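Local coordinates for protein pumilio homolog 23 (PDB 5WZJ) that binds a specific sequence of 18S rRNA through pumilio repeats packed into a right-handed superhelix and probably regulates translation and mRNA stability, at residues Glu338-Met343 with Leu373-Asn378. Residues are numbered along the deposited sequence; the frame is centred on the assembly and turned at random.
Sequences EQMGIM and LQSHEN
The Met340 side chain projects from helix 337-347 with CG anti to the backbone N (chi1 -177°), which lays CG against Ser375 and His376; the bend at chi2 (72°) then turns the sulfur end toward the base of the histidine. His376 holds CG anti to its own carbonyl carbon (chi1 -64°), sending the imidazole back alongside the methionine, and the two side chains run past each other in opposite directions. Met340 CG lies 3.8 Å from His376 ND1 and equally near Ser375 OG, while its CE ends 4.1 Å from His376 CB. The carbonyl carbon of Met340 lies over one face of the ring. The far end of the imidazole reaches the helix backbone at Gly341, whose CA approaches His376 NE2 obliquely at 3.6 Å. Ser375 OG and His376 ND1 share a hydrogen bond of 2.7 Å, in which either may be the donor; it ties the ring to the preceding residue and restrains its rotation. Leu373 adds an apolar contact, its CD1 4.1 Å from Met340 CB. No hydrogen bond crosses between 338-343 and 373-378, so van der Waals packing joins them. An alanine in place of His376 would probably open a gap beside Met340 and Gly341 and leave Ser375 OG without its imidazole partner. The contact packs the turn between helices 360-373 and 377-388 against helix 337-347: Gln374, with positive phi, leaves the first helix and His376 stands at the N-cap position of the second. Trp344, further along helix 337-347, also meets the His376 ring, the two planes inclined to each other. Met340 extends the packing onto Leu366, Val369 and Ser370 of helix 360-373, and Gln339, Ile342 and Met343 pack against helix 299-310, continuing the helical stacking of the pumilio superhelix.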
loop_
_atom_site.group_PDB
_atom_site.type_symbol
_atom_site.label_atom_id
_atom_site.label_comp_id
_atom_site.label_asym_id
_atom_site.label_seq_id
_atom_site.Cartn_x
_atom_site.Cartn_y
_atom_site.Cartn_z
ATOM N N GLU A 338 25.021 -11.103 5.684
ATOM C CA GLU A 338 26.111 -10.443 4.974
ATOM C C GLU A 338 25.608 -9.186 4.277
ATOM O O GLU A 338 26.263 -8.137 4.313
ATOM C CB GLU A 338 26.765 -11.392 3.970
ATOM C CG GLU A 338 27.952 -10.758 3.246
ATOM C CD GLU A 338 28.449 -11.562 2.040
ATOM O OE1 GLU A 338 28.094 -12.754 1.902
ATOM O OE2 GLU A 338 29.201 -10.989 1.223
ATOM N N GLN A 339 24.432 -9.270 3.656
ATOM C CA GLN A 339 23.830 -8.087 3.051
ATOM C C GLN A 339 23.506 -7.038 4.106
ATOM O O GLN A 339 23.739 -5.842 3.895
ATOM C CB GLN A 339 22.572 -8.486 2.270
ATOM C CG GLN A 339 22.889 -9.274 0.997
ATOM C CD GLN A 339 21.671 -9.935 0.395
ATOM O OE1 GLN A 339 20.617 -10.044 1.035
ATOM N NE2 GLN A 339 21.807 -10.384 -0.846
ATOM N N MET A 340 22.977 -7.465 5.253
ATOM C CA MET A 340 22.707 -6.511 6.322
ATOM C C MET A 340 23.967 -5.742 6.708
ATOM O O MET A 340 23.918 -4.526 6.918
ATOM C CB MET A 340 22.131 -7.229 7.538
ATOM C CG MET A 340 21.754 -6.279 8.649
ATOM S SD MET A 340 20.284 -5.328 8.206
ATOM C CE MET A 340 20.482 -3.914 9.299
ATOM N N GLY A 341 25.107 -6.433 6.787
ATOM C CA GLY A 341 26.353 -5.758 7.115
ATOM C C GLY A 341 26.778 -4.764 6.053
ATOM O O GLY A 341 27.246 -3.667 6.366
ATOM N N ILE A 342 26.614 -5.123 4.781
ATOM C CA ILE A 342 26.963 -4.186 3.715
ATOM C C ILE A 342 26.052 -2.966 3.768
ATOM O O ILE A 342 26.510 -1.824 3.643
ATOM C CB ILE A 342 26.912 -4.889 2.346
ATOM C CG1 ILE A 342 28.103 -5.836 2.209
ATOM C CG2 ILE A 342 26.906 -3.874 1.225
ATOM C CD1 ILE A 342 27.917 -6.912 1.167
ATOM N N MET A 343 24.757 -3.181 3.992
ATOM C CA MET A 343 23.848 -2.044 4.052
ATOM C C MET A 343 24.157 -1.158 5.254
ATOM O O MET A 343 24.089 0.071 5.159
ATOM C CB MET A 343 22.399 -2.530 4.087
ATOM C CG MET A 343 21.972 -3.261 2.802
ATOM S SD MET A 343 20.223 -3.663 2.819
ATOM C CE MET A 343 20.111 -4.686 4.291
ATOM N N LEU A 373 15.970 -9.839 10.114
ATOM C CA LEU A 373 17.136 -10.671 9.875
ATOM C C LEU A 373 17.911 -10.984 11.151
ATOM O O LEU A 373 18.853 -11.784 11.098
ATOM C CB LEU A 373 18.061 -9.997 8.865
ATOM C CG LEU A 373 17.539 -9.831 7.439
ATOM C CD1 LEU A 373 18.483 -8.944 6.656
ATOM C CD2 LEU A 373 17.425 -11.185 6.779
ATOM N N GLN A 374 17.541 -10.375 12.277
ATOM C CA GLN A 374 18.207 -10.578 13.566
ATOM C C GLN A 374 19.706 -10.292 13.462
ATOM O O GLN A 374 20.554 -11.109 13.809
ATOM C CB GLN A 374 17.944 -11.989 14.093
ATOM C CG GLN A 374 16.478 -12.261 14.406
ATOM C CD GLN A 374 16.161 -13.747 14.455
ATOM O OE1 GLN A 374 17.059 -14.581 14.574
ATOM N NE2 GLN A 374 14.878 -14.086 14.352
ATOM N N SER A 375 20.024 -9.090 12.984
ATOM C CA SER A 375 21.410 -8.712 12.778
ATOM C C SER A 375 21.533 -7.198 12.874
ATOM O O SER A 375 20.688 -6.473 12.346
ATOM C CB SER A 375 21.909 -9.223 11.412
ATOM O OG SER A 375 23.230 -8.798 11.153
ATOM N N HIS A 376 22.584 -6.724 13.549
ATOM C CA HIS A 376 22.857 -5.292 13.697
ATOM C C HIS A 376 21.720 -4.551 14.400
ATOM O O HIS A 376 21.576 -3.333 14.227
ATOM C CB HIS A 376 23.132 -4.620 12.341
ATOM C CG HIS A 376 24.357 -5.129 11.645
ATOM N ND1 HIS A 376 24.486 -6.438 11.231
ATOM C CD2 HIS A 376 25.508 -4.504 11.295
ATOM C CE1 HIS A 376 25.664 -6.597 10.649
ATOM N NE2 HIS A 376 26.302 -5.439 10.671
ATOM N N GLU A 377 20.901 -5.264 15.177
ATOM C CA GLU A 377 19.766 -4.629 15.842
ATOM C C GLU A 377 20.229 -3.500 16.756
ATOM O O GLU A 377 19.774 -2.355 16.641
ATOM C CB GLU A 377 18.977 -5.664 16.643
ATOM C CG GLU A 377 18.490 -6.854 15.856
ATOM C CD GLU A 377 19.272 -8.107 16.186
ATOM O OE1 GLU A 377 20.524 -8.062 16.151
ATOM O OE2 GLU A 377 18.633 -9.132 16.499
ATOM N N ASN A 378 21.142 -3.811 17.677
ATOM C CA ASN A 378 21.619 -2.794 18.605
ATOM C C ASN A 378 22.342 -1.683 17.861
ATOM O O ASN A 378 22.169 -0.499 18.178
ATOM C CB ASN A 378 22.528 -3.427 19.662
ATOM C CG ASN A 378 22.750 -2.520 20.853
ATOM O OD1 ASN A 378 21.811 -2.193 21.582
ATOM N ND2 ASN A 378 23.994 -2.112 21.063
#